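Long-range contacts in xylooligosaccharide oxidase (Myceliophthora thermophila, PDB 5L6G), which oxidises the C1 hydroxyl of xylooligosaccharides and related sugars to lactones, using a doubly cross-linked FAD and reducing molecular oxygen to hydrogen peroxide: residues 37-42 with 62-67; 113-118 with 128-133; 133-138 with 156-161; 146-151 with 225-230. All coordinates share one frame; numbering follows the deposited sequence.

Interaction 1. Residues 37-42 with 62-67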
# COMPACT_ATOMS: atom_id res chain seq x y z
N PRO A 37 -5.93 21.37 -18.04
CA PRO A 37 -4.64 21.93 -17.62
C PRO A 37 -3.55 20.87 -17.74
O PRO A 37 -3.82 19.68 -17.53
CB PRO A 37 -4.88 22.31 -16.14
CG PRO A 37 -6.34 22.25 -15.91
CD PRO A 37 -6.88 21.26 -16.92
N VAL A 38 -2.34 21.29 -18.09
CA VAL A 38 -1.23 20.37 -18.23
C VAL A 38 0.04 20.96 -17.63
O VAL A 38 0.14 22.17 -17.41
CB VAL A 38 -0.95 19.99 -19.72
CG1 VAL A 38 -2.12 19.23 -20.32
CG2 VAL A 38 -0.56 21.21 -20.55
N THR A 39 1.02 20.08 -17.40
CA THR A 39 2.38 20.52 -17.12
C THR A 39 3.16 20.40 -18.43
O THR A 39 3.35 19.30 -18.95
CB THR A 39 3.00 19.68 -16.02
OG1 THR A 39 2.25 19.86 -14.80
CG2 THR A 39 4.47 20.07 -15.79
N ALA A 40 3.61 21.53 -18.95
CA ALA A 40 4.34 21.57 -20.21
C ALA A 40 5.70 20.89 -20.07
O ALA A 40 6.31 20.94 -19.00
CB ALA A 40 4.50 23.02 -20.66
N ARG A 41 6.16 20.27 -21.15
CA ARG A 41 7.47 19.60 -21.17
C ARG A 41 8.62 20.55 -20.81
O ARG A 41 9.54 20.18 -20.09
CB ARG A 41 7.73 18.98 -22.55
CG ARG A 41 8.95 18.06 -22.64
CD ARG A 41 8.71 16.75 -21.91
NE ARG A 41 9.87 15.85 -21.96
CZ ARG A 41 10.98 15.99 -21.22
NH1 ARG A 41 11.10 17.00 -20.36
NH2 ARG A 41 11.97 15.12 -21.35
N ASN A 42 8.53 21.78 -21.30
CA ASN A 42 9.59 22.78 -21.11
C ASN A 42 9.45 23.59 -19.81
O ASN A 42 10.26 24.48 -19.56
CB ASN A 42 9.61 23.73 -22.33
CG ASN A 42 10.82 24.65 -22.35
OD1 ASN A 42 10.70 25.85 -22.64
ND2 ASN A 42 12.00 24.10 -22.06
N ALA A 62 4.28 10.69 -21.90
CA ALA A 62 3.88 11.39 -23.12
C ALA A 62 3.47 12.83 -22.80
O ALA A 62 3.77 13.77 -23.54
CB ALA A 62 2.73 10.65 -23.78
N ALA A 63 2.76 12.98 -21.69
CA ALA A 63 2.25 14.28 -21.27
C ALA A 63 1.71 14.12 -19.86
O ALA A 63 1.50 13.00 -19.39
CB ALA A 63 1.15 14.76 -22.19
N ILE A 64 1.53 15.24 -19.19
CA ILE A 64 1.03 15.22 -17.81
C ILE A 64 -0.15 16.15 -17.71
O ILE A 64 -0.00 17.37 -17.83
CB ILE A 64 2.13 15.65 -16.81
CG1 ILE A 64 3.32 14.70 -16.90
CG2 ILE A 64 1.55 15.69 -15.40
CD1 ILE A 64 4.50 15.09 -16.03
N ALA A 65 -1.33 15.57 -17.55
CA ALA A 65 -2.54 16.34 -17.31
C ALA A 65 -2.56 16.69 -15.83
O ALA A 65 -2.15 15.89 -14.99
CB ALA A 65 -3.78 15.53 -17.69
N LYS A 66 -3.04 17.88 -15.53
CA LYS A 66 -3.02 18.41 -14.19
C LYS A 66 -4.46 18.79 -13.78
O LYS A 66 -4.78 19.96 -13.62
CB LYS A 66 -2.07 19.61 -14.21
CG LYS A 66 -1.72 20.21 -12.88
CD LYS A 66 -0.70 21.32 -13.07
CE LYS A 66 -1.24 22.53 -13.81
NZ LYS A 66 -0.27 23.66 -13.73
N PRO A 67 -5.34 17.80 -13.65
CA PRO A 67 -6.75 18.12 -13.44
C PRO A 67 -7.02 18.83 -12.11
O PRO A 67 -6.37 18.54 -11.12
CB PRO A 67 -7.43 16.74 -13.42
CG PRO A 67 -6.35 15.79 -13.06
CD PRO A 67 -5.15 16.35 -13.77
O HOH W 1 2.04 17.60 -20.78
O HOH W 2 2.20 22.48 -13.97

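Interaction 2. Residues 113-118 with 128-133. With NAG (2-acetamido-2-deoxy-beta-D-glucopyranose), chain B.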
# COMPACT_ATOMS: atom_id res chain seq x y z
N ASP A 113 -2.41 15.49 -7.95
CA ASP A 113 -1.94 16.13 -6.72
C ASP A 113 -2.46 17.54 -6.49
O ASP A 113 -2.32 18.05 -5.39
CB ASP A 113 -0.40 16.11 -6.64
CG ASP A 113 0.27 17.11 -7.57
OD1 ASP A 113 -0.34 17.55 -8.56
OD2 ASP A 113 1.44 17.45 -7.33
N ARG A 114 -3.08 18.16 -7.49
CA ARG A 114 -3.77 19.42 -7.27
C ARG A 114 -5.18 19.19 -6.67
O ARG A 114 -5.80 20.12 -6.20
CB ARG A 114 -3.80 20.29 -8.54
CG ARG A 114 -2.48 20.41 -9.34
CD ARG A 114 -1.17 20.57 -8.53
NE ARG A 114 -0.03 21.12 -9.32
CZ ARG A 114 0.82 20.43 -10.09
NH1 ARG A 114 0.75 19.11 -10.23
NH2 ARG A 114 1.80 21.07 -10.75
N MET A 115 -5.66 17.95 -6.66
CA MET A 115 -6.95 17.59 -6.10
C MET A 115 -6.77 16.85 -4.77
O MET A 115 -6.67 15.64 -4.74
CB MET A 115 -7.75 16.75 -7.10
CG MET A 115 -8.08 17.50 -8.37
SD MET A 115 -8.76 16.41 -9.63
CE MET A 115 -10.44 16.18 -9.01
N TYR A 116 -6.70 17.59 -3.68
CA TYR A 116 -6.39 17.00 -2.38
C TYR A 116 -7.35 17.42 -1.28
O TYR A 116 -7.04 17.25 -0.11
CB TYR A 116 -4.96 17.36 -1.97
CG TYR A 116 -4.69 18.85 -1.91
CD1 TYR A 116 -5.11 19.62 -0.81
CD2 TYR A 116 -4.01 19.50 -2.93
CE1 TYR A 116 -4.86 20.99 -0.75
CE2 TYR A 116 -3.76 20.87 -2.89
CZ TYR A 116 -4.19 21.60 -1.79
OH TYR A 116 -3.93 22.96 -1.74
N ASN A 117 -8.51 17.95 -1.64
CA ASN A 117 -9.44 18.40 -0.62
C ASN A 117 -10.08 17.27 0.15
O ASN A 117 -10.39 16.22 -0.41
CB ASN A 117 -10.53 19.28 -1.21
CG ASN A 117 -10.06 20.69 -1.46
OD1 ASN A 117 -8.96 21.09 -1.08
ND2 ASN A 117 -10.90 21.46 -2.11
N VAL A 118 -10.26 17.51 1.44
CA VAL A 118 -10.86 16.57 2.35
C VAL A 118 -11.99 17.32 3.05
O VAL A 118 -11.76 18.36 3.66
CB VAL A 118 -9.82 16.05 3.37
CG1 VAL A 118 -10.48 15.17 4.42
CG2 VAL A 118 -8.72 15.26 2.66
N THR A 128 -15.31 13.11 2.40
CA THR A 128 -15.16 13.15 0.96
C THR A 128 -13.72 13.56 0.63
O THR A 128 -13.27 14.65 0.98
CB THR A 128 -16.20 14.07 0.31
OG1 THR A 128 -17.50 13.63 0.69
CG2 THR A 128 -16.08 14.06 -1.21
N VAL A 129 -13.02 12.68 -0.07
CA VAL A 129 -11.59 12.82 -0.22
C VAL A 129 -11.23 12.82 -1.69
O VAL A 129 -11.49 11.86 -2.40
CB VAL A 129 -10.87 11.65 0.46
CG1 VAL A 129 -9.37 11.77 0.26
CG2 VAL A 129 -11.27 11.58 1.93
N GLN A 130 -10.62 13.90 -2.13
CA GLN A 130 -10.14 13.98 -3.48
C GLN A 130 -8.95 13.05 -3.68
O GLN A 130 -8.20 12.76 -2.74
CB GLN A 130 -9.77 15.41 -3.82
CG GLN A 130 -10.99 16.30 -3.93
CD GLN A 130 -10.68 17.59 -4.61
OE1 GLN A 130 -9.84 18.36 -4.15
NE2 GLN A 130 -11.37 17.86 -5.72
N PRO A 131 -8.78 12.57 -4.91
CA PRO A 131 -7.95 11.41 -5.11
C PRO A 131 -6.45 11.66 -5.04
O PRO A 131 -5.70 10.71 -5.02
CB PRO A 131 -8.35 10.96 -6.52
CG PRO A 131 -8.70 12.22 -7.20
CD PRO A 131 -9.44 13.00 -6.14
N GLY A 132 -6.03 12.91 -5.07
CA GLY A 132 -4.63 13.27 -4.85
C GLY A 132 -4.29 13.60 -3.42
O GLY A 132 -3.17 14.05 -3.16
N ALA A 133 -5.23 13.43 -2.49
CA ALA A 133 -4.95 13.69 -1.07
C ALA A 133 -3.97 12.63 -0.55
O ALA A 133 -4.12 11.43 -0.80
CB ALA A 133 -6.24 13.71 -0.23
C1 NAG B . -10.53 22.82 -2.35
C2 NAG B . -10.74 23.29 -3.78
C3 NAG B . -10.53 24.79 -3.95
C4 NAG B . -11.19 25.59 -2.84
C5 NAG B . -10.86 25.03 -1.47
C6 NAG B . -11.75 25.71 -0.42
C7 NAG B . -10.19 21.57 -5.43
C8 NAG B . -9.11 20.93 -6.25
N2 NAG B . -9.82 22.56 -4.63
O3 NAG B . -11.09 25.12 -5.20
O4 NAG B . -10.73 26.93 -2.84
O5 NAG B . -11.12 23.65 -1.39
O6 NAG B . -11.70 25.00 0.80
O7 NAG B . -11.34 21.15 -5.56

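Interaction 3. Residues 133-138 with 156-161. With FAD (flavin-adenine dinucleotide), chain D.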
# COMPACT_ATOMS: atom_id res chain seq x y z
N ALA A 133 -5.23 13.43 -2.49
CA ALA A 133 -4.95 13.69 -1.07
C ALA A 133 -3.97 12.63 -0.55
O ALA A 133 -4.12 11.43 -0.80
CB ALA A 133 -6.24 13.71 -0.23
N ARG A 134 -2.98 13.09 0.20
CA ARG A 134 -2.00 12.22 0.79
C ARG A 134 -2.41 11.94 2.22
O ARG A 134 -3.19 12.70 2.82
CB ARG A 134 -0.62 12.85 0.72
CG ARG A 134 -0.16 13.10 -0.71
CD ARG A 134 1.06 13.98 -0.71
NE ARG A 134 1.43 14.42 -2.05
CZ ARG A 134 2.22 13.76 -2.89
NH1 ARG A 134 2.78 12.61 -2.55
NH2 ARG A 134 2.48 14.28 -4.08
N LEU A 135 -1.88 10.83 2.75
CA LEU A 135 -2.37 10.28 4.00
C LEU A 135 -2.21 11.25 5.16
O LEU A 135 -3.08 11.31 6.00
CB LEU A 135 -1.69 8.95 4.32
CG LEU A 135 -1.85 7.84 3.28
CD1 LEU A 135 -1.19 6.56 3.78
CD2 LEU A 135 -3.33 7.61 2.96
N GLY A 136 -1.09 11.97 5.21
CA GLY A 136 -0.84 12.91 6.29
C GLY A 136 -1.84 14.05 6.32
O GLY A 136 -2.30 14.47 7.39
N HIS A 137 -2.20 14.53 5.15
CA HIS A 137 -3.22 15.57 5.02
C HIS A 137 -4.59 15.06 5.45
O HIS A 137 -5.31 15.75 6.16
CB HIS A 137 -3.28 16.07 3.58
CG HIS A 137 -4.32 17.11 3.33
ND1 HIS A 137 -4.37 18.30 4.03
CD2 HIS A 137 -5.36 17.14 2.47
CE1 HIS A 137 -5.38 19.02 3.59
NE2 HIS A 137 -5.99 18.34 2.64
N ILE A 138 -4.93 13.85 4.99
CA ILE A 138 -6.23 13.26 5.31
C ILE A 138 -6.33 13.10 6.83
O ILE A 138 -7.30 13.56 7.45
CB ILE A 138 -6.40 11.90 4.63
CG1 ILE A 138 -6.43 12.08 3.12
CG2 ILE A 138 -7.68 11.23 5.12
CD1 ILE A 138 -6.24 10.82 2.33
N PRO A 156 3.25 9.95 5.51
CA PRO A 156 2.37 11.09 5.23
C PRO A 156 2.24 11.42 3.76
O PRO A 156 1.22 11.97 3.34
CB PRO A 156 3.03 12.25 5.95
CG PRO A 156 4.04 11.66 6.87
CD PRO A 156 4.41 10.32 6.34
N GLY A 157 3.27 11.10 2.97
CA GLY A 157 3.30 11.51 1.56
C GLY A 157 2.59 10.59 0.60
O GLY A 157 2.40 10.93 -0.57
N VAL A 158 2.20 9.41 1.08
CA VAL A 158 1.53 8.43 0.26
C VAL A 158 0.16 8.94 -0.19
O VAL A 158 -0.59 9.54 0.58
CB VAL A 158 1.41 7.10 0.99
CG1 VAL A 158 0.39 6.18 0.33
CG2 VAL A 158 2.76 6.42 1.05
N GLY A 159 -0.16 8.70 -1.46
CA GLY A 159 -1.42 9.17 -2.01
C GLY A 159 -2.53 8.21 -1.66
O GLY A 159 -2.33 7.02 -1.68
N VAL A 160 -3.71 8.74 -1.37
CA VAL A 160 -4.86 7.89 -1.05
C VAL A 160 -5.27 7.03 -2.25
O VAL A 160 -5.81 5.93 -2.10
CB VAL A 160 -6.06 8.72 -0.55
CG1 VAL A 160 -6.70 9.55 -1.65
CG2 VAL A 160 -7.09 7.80 0.10
N GLY A 161 -4.96 7.51 -3.45
CA GLY A 161 -5.35 6.82 -4.66
C GLY A 161 -4.79 5.42 -4.77
O GLY A 161 -5.55 4.42 -4.79
PA FAD D . 0.84 6.16 -7.25
O1A FAD D . 0.34 7.55 -7.56
O2A FAD D . 2.21 5.82 -7.76
O5B FAD D . -0.24 5.09 -7.64
C5B FAD D . -0.07 3.69 -7.43
C4B FAD D . -1.00 2.92 -8.35
O4B FAD D . -2.35 3.29 -8.07
C3B FAD D . -0.77 3.24 -9.82
O3B FAD D . -1.08 2.11 -10.60
C2B FAD D . -1.77 4.33 -10.10
O2B FAD D . -2.09 4.47 -11.48
C1B FAD D . -2.93 3.89 -9.24
N9A FAD D . -3.76 5.04 -8.86
C8A FAD D . -3.39 6.16 -8.24
N7A FAD D . -4.45 6.99 -8.09
C5A FAD D . -5.49 6.35 -8.63
C6A FAD D . -6.90 6.67 -8.83
N6A FAD D . -7.33 7.86 -8.36
N1A FAD D . -7.67 5.77 -9.47
C2A FAD D . -7.21 4.59 -9.91
N3A FAD D . -5.90 4.22 -9.75
C4A FAD D . -5.04 5.07 -9.13
N1 FAD D . 1.76 0.76 1.94
C2 FAD D . 1.11 0.18 3.00
O2 FAD D . 0.23 -0.69 2.76
N3 FAD D . 1.38 0.55 4.27
C4 FAD D . 2.28 1.51 4.58
O4 FAD D . 2.55 1.87 5.76
C4X FAD D . 3.04 2.18 3.50
N5 FAD D . 3.97 3.15 3.71
C5X FAD D . 4.64 3.79 2.68
C6 FAD D . 5.58 4.81 2.91
C7 FAD D . 6.24 5.41 1.83
C7M FAD D . 7.25 6.49 2.12
C8 FAD D . 5.93 5.02 0.41
C8M FAD D . 6.58 5.70 -0.78
C9 FAD D . 4.99 4.01 0.21
C9A FAD D . 4.34 3.37 1.28
N10 FAD D . 3.39 2.33 1.09
C10 FAD D . 2.71 1.71 2.14
C1' FAD D . 3.04 1.85 -0.24
C2' FAD D . 1.86 2.56 -0.81
O2' FAD D . 0.69 2.00 -0.19
C3' FAD D . 1.84 2.21 -2.29
O3' FAD D . 3.06 2.60 -2.93
C4' FAD D . 0.65 2.94 -2.94
O4' FAD D . 0.18 2.15 -4.04
C5' FAD D . 1.08 4.32 -3.37
O5' FAD D . -0.07 5.12 -3.62
P FAD D . 0.15 6.47 -4.40
O1P FAD D . -1.16 7.10 -4.77
O2P FAD D . 1.13 7.33 -3.67
O3P FAD D . 1.00 5.97 -5.66
O HOH W 3 -0.04 14.30 3.60

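Interaction 4. Residues 146-151 with 225-230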
# COMPACT_ATOMS: atom_id res chain seq x y z
N GLY A 146 -12.91 16.77 13.40
CA GLY A 146 -13.87 16.02 14.20
C GLY A 146 -13.30 14.90 15.02
O GLY A 146 -14.04 14.04 15.48
N LYS A 147 -11.98 14.89 15.21
CA LYS A 147 -11.31 13.81 15.93
C LYS A 147 -11.70 12.45 15.35
O LYS A 147 -12.01 11.49 16.07
CB LYS A 147 -11.60 13.91 17.43
CG LYS A 147 -11.01 15.16 18.06
CD LYS A 147 -11.24 15.18 19.56
CE LYS A 147 -10.92 16.56 20.12
NZ LYS A 147 -9.49 16.89 19.91
N ARG A 148 -11.69 12.38 14.02
CA ARG A 148 -11.99 11.16 13.31
C ARG A 148 -10.74 10.65 12.65
O ARG A 148 -9.74 11.36 12.55
CB ARG A 148 -13.05 11.40 12.24
CG ARG A 148 -14.32 12.06 12.75
CD ARG A 148 -15.02 11.19 13.77
NE ARG A 148 -15.58 9.98 13.17
CZ ARG A 148 -16.50 9.20 13.74
NH1 ARG A 148 -16.97 9.47 14.95
NH2 ARG A 148 -16.94 8.13 13.09
N ALA A 149 -10.81 9.40 12.20
CA ALA A 149 -9.74 8.79 11.45
C ALA A 149 -10.29 7.65 10.62
O ALA A 149 -11.41 7.20 10.84
CB ALA A 149 -8.67 8.25 12.39
N PHE A 150 -9.49 7.20 9.66
CA PHE A 150 -9.67 5.86 9.14
C PHE A 150 -8.34 5.10 9.18
O PHE A 150 -7.30 5.66 9.55
CB PHE A 150 -10.40 5.81 7.79
CG PHE A 150 -9.69 6.41 6.61
CD1 PHE A 150 -8.78 5.67 5.87
CD2 PHE A 150 -10.04 7.68 6.16
CE1 PHE A 150 -8.17 6.22 4.75
CE2 PHE A 150 -9.44 8.23 5.04
CZ PHE A 150 -8.51 7.49 4.33
N SER A 151 -8.40 3.80 8.89
CA SER A 151 -7.20 2.98 8.97
C SER A 151 -6.37 3.10 7.69
O SER A 151 -6.84 2.78 6.62
CB SER A 151 -7.59 1.53 9.20
OG SER A 151 -6.47 0.77 9.60
N PHE A 225 -15.06 8.10 2.43
CA PHE A 225 -14.56 7.20 3.43
C PHE A 225 -15.43 7.32 4.66
O PHE A 225 -15.70 8.42 5.13
CB PHE A 225 -13.12 7.57 3.81
CG PHE A 225 -12.09 7.09 2.83
CD1 PHE A 225 -11.51 5.83 2.96
CD2 PHE A 225 -11.67 7.90 1.81
CE1 PHE A 225 -10.55 5.38 2.06
CE2 PHE A 225 -10.72 7.47 0.90
CZ PHE A 225 -10.15 6.20 1.03
N LYS A 226 -15.85 6.18 5.20
CA LYS A 226 -16.30 6.12 6.58
C LYS A 226 -15.10 6.39 7.50
O LYS A 226 -13.93 6.26 7.10
CB LYS A 226 -16.90 4.75 6.89
CG LYS A 226 -18.32 4.60 6.40
CD LYS A 226 -18.82 3.16 6.47
CE LYS A 226 -20.32 3.09 6.16
NZ LYS A 226 -20.79 1.69 5.89
N THR A 227 -15.41 6.74 8.75
CA THR A 227 -14.37 6.99 9.73
C THR A 227 -14.76 6.38 11.06
O THR A 227 -15.93 6.11 11.31
CB THR A 227 -14.15 8.50 9.93
OG1 THR A 227 -15.33 9.10 10.50
CG2 THR A 227 -13.79 9.18 8.64
N PHE A 228 -13.77 6.21 11.92
CA PHE A 228 -14.02 5.88 13.33
C PHE A 228 -13.60 7.07 14.18
O PHE A 228 -12.85 7.93 13.72
CB PHE A 228 -13.30 4.59 13.75
CG PHE A 228 -11.81 4.61 13.56
CD1 PHE A 228 -10.96 5.10 14.54
CD2 PHE A 228 -11.23 4.08 12.39
CE1 PHE A 228 -9.59 5.08 14.37
CE2 PHE A 228 -9.86 4.06 12.21
CZ PHE A 228 -9.03 4.57 13.20
N ALA A 229 -14.12 7.15 15.41
CA ALA A 229 -13.67 8.17 16.35
C ALA A 229 -12.22 7.85 16.72
O ALA A 229 -11.93 6.75 17.16
CB ALA A 229 -14.54 8.17 17.60
N ALA A 230 -11.32 8.80 16.54
CA ALA A 230 -9.92 8.58 16.86
C ALA A 230 -9.78 8.31 18.37
O ALA A 230 -10.37 9.03 19.17
CB ALA A 230 -9.11 9.80 16.49

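Interaction 1. Residues 37-42 with 62-67
Pro37 and Lys66, together with Thr39 and Ile64, join the short strand 38-39 antiparallel to strand 63-65, at one margin of the four-stranded mixed sheet. The main chains make two direct hydrogen bonds: Lys66 N gives its proton to Pro37 O at 2.8 Å, and Thr39 N to Ile64 O at 2.9 Å. Between these bonds Val38 faces Ala65 as a non-hydrogen-bonded pair, their CA atoms 4.3 Å apart. A water takes the N-H of Ile64 and donates to Thr39 O, so the main-chain pairing is continued through solvent.

The side chains fit this frame. Pro37, which has no N-H to offer, turns ring atom CB to within 3.4 Å of Lys66 O. Thr39 and Ile64, beta-branched residues well suited to extended chain, touch CB to CB at 4.2 Å. In Lys66, CG anti to the backbone N (chi1 -171°) and an extended next bond lay CD 3.7 Å from Thr39 OG1, the side chains crossing at about a right angle; the bend at chi3 (67°) then turns CE and NZ toward a second water.

Further out, helix 45-50 covers the side bearing Thr39 and Ile64: Trp46 packs on Ile64, and Asp49 hydrogen-bonds Thr39 OG1. Ala65, on the other face, is small enough to lie close to Ala76 of helix 70-83. The ammonium end of Lys66 is tied back to Thr39 by that second water, which accepts from Lys66 NZ at 2.7 Å and donates to Thr39 OG1, also at 2.7 Å.

Interaction 2. Residues 113-118 with 128-133
Gln130 grips Asn117 at two levels, just where the antiparallel hairpin of strands 118-120 and 127-129 gives way to loop. Its backbone N donates to Asn117 O in an almost straight bond of 2.9 Å (175°), while its side-chain OE1 takes the N-H of Asn117, also at 2.9 Å, through a lone pair in the amide plane. The other end of the amide, NE2, reaches O7 of the N-acetylglucosamine at 3.3 Å, a weak bond; that sugar is linked through C1 to Asn117 ND2. A glutamine suits this place by offering acceptor and donor at once, and a leucine here would probably leave the Asn117 N-H without its mate and the sugar acetamide freer to turn.

Gln130 also opens a type I turn closed by Ala133 N on Gln130 O. Within it Gly132 N donates to Met115 O at 2.8 Å, and a side chain at Gly132 would collide with that oxygen. Val118 CG2 packs on Val129 CG1 and on Ala133 CB, 4.1 Å away. Pro131 touches the FAD from this turn. Polar pairing on the glycan side and apolar packing beneath thus fix the loop, glycosylated asparagine included.

Interaction 3. Residues 133-138 with 156-161
Ala133 O receives the N-H of Val160 at 2.8 Å, the first of a set of main-chain hydrogen bonds that interlock the starts of two helices, 135-146 and 160-165. In return Val158 O accepts from Leu135 N at 2.8 Å and Pro156 O from Gly136 N at 3.0 Å; a water that accepts from His137 N lies beside Pro156 O and may donate to it. The N-H groups of a helix's first turn lack partners within the helix, and the 156-158 loop supplies them here. Gly136 suits the closest approach, since a CB on it would run into the Pro156 ring.

Arg134 makes the polar side-chain contact across the two segments. Extended from CG to NE, it passes along Gly157 and brings NH1 to Gly157 O at 2.6 Å, the oxygen lying almost in the plane of the guanidinium. NH1 also bonds Gly92 O, and Tyr336 makes a cation-pi contact. A methionine here would probably leave Gly157 O without this donor and the Tyr336 ring without its cation.

Apolar contacts fill in around these: Leu135 and Val158 lie side by side, CD1 to CG1 3.8 Å, and Ile138 CD1 meets Val160 CB at 3.6 Å.

The cofactor takes the far side of the loop. Gly159 N donates to FAD O2P at 2.9 Å, and Val158 CG2 touches flavin C9 at 3.4 Å. Side chains on Gly159 or Gly161 would clash with the FAD. Gly159 is also the N-cap of helix 160-165, whose positive end would probably help to stabilise the phosphate charge.

Interaction 4. Residues 146-151 with 225-230
Arg148 reaches Thr227 because its chain folds twice, at chi2 (-62°) and chi3 (-69°), laying the guanidinium flat over the peptide N of Ala229. Phe150 places CG between its own backbone N and carbonyl carbon (chi1 66°), and its ring comes to rest on that of Phe225: an offset stack with nearly parallel planes and centroids 4.1 Å apart.

The folded arginine holds Thr227 side-on. NE donates to Thr227 OG1 at 2.8 Å, in the guanidinium plane; NH2 donates to the same oxygen at 3.2 Å and to Thr227 O at 2.9 Å, which it meets from above the carbonyl plane. Thr227 OG1 is further bonded to His125 O, so a hydroxyl, able to accept and donate together, is the right group here.

Behind this, strand 148-149 pairs antiparallel with the end of strand 219-229 in the antiparallel sheet of the FAD-binding PCMH-type region. Ala149 N and Phe228 O bond at 2.9 Å, Phe228 N and Ala149 O at 2.8 Å, and Ala230 N gives to Lys147 O at 2.8 Å, directly after the chain leaves helix 135-146. Ala149 is small enough to sit against Phe228, its CB making an off-centre CH-pi contact 4.2 Å from the ring centroid, and the ring of His176 stacks on Phe228.

Lys226 O, beside Phe150 CB, is buried without a partner. The Arg148-Thr227 grip and the Phe150-Phe225 stack share one side of the strand pair, and Ala149 with Phe228 takes the other, so the short strand is held by directional bonds and ring packing alike.

The four contacts come in series along the chain except that interactions 3 and 4 alternate their segments. Interaction 1 belongs to the mixed sheet 38-39, 63-65, 108-111, 87-90, its centre about 18 Å from that of interaction 2, which it touches where Pro67 meets Met115. Interactions 2 and 4 reach the same antiparallel sheet through neighbouring strands 127-129 and 219-229. Interaction 3, its centre about 8 Å from that of interaction 2 and sharing Ala133, leads into helix 135-146 and on to strand 148-149 of interaction 4; Ile138 and Val160 pack on Phe150 and Phe225. Packing runs from the mixed to the antiparallel sheet, with interaction 3, beside the FAD phosphate, between two contacts of the latter.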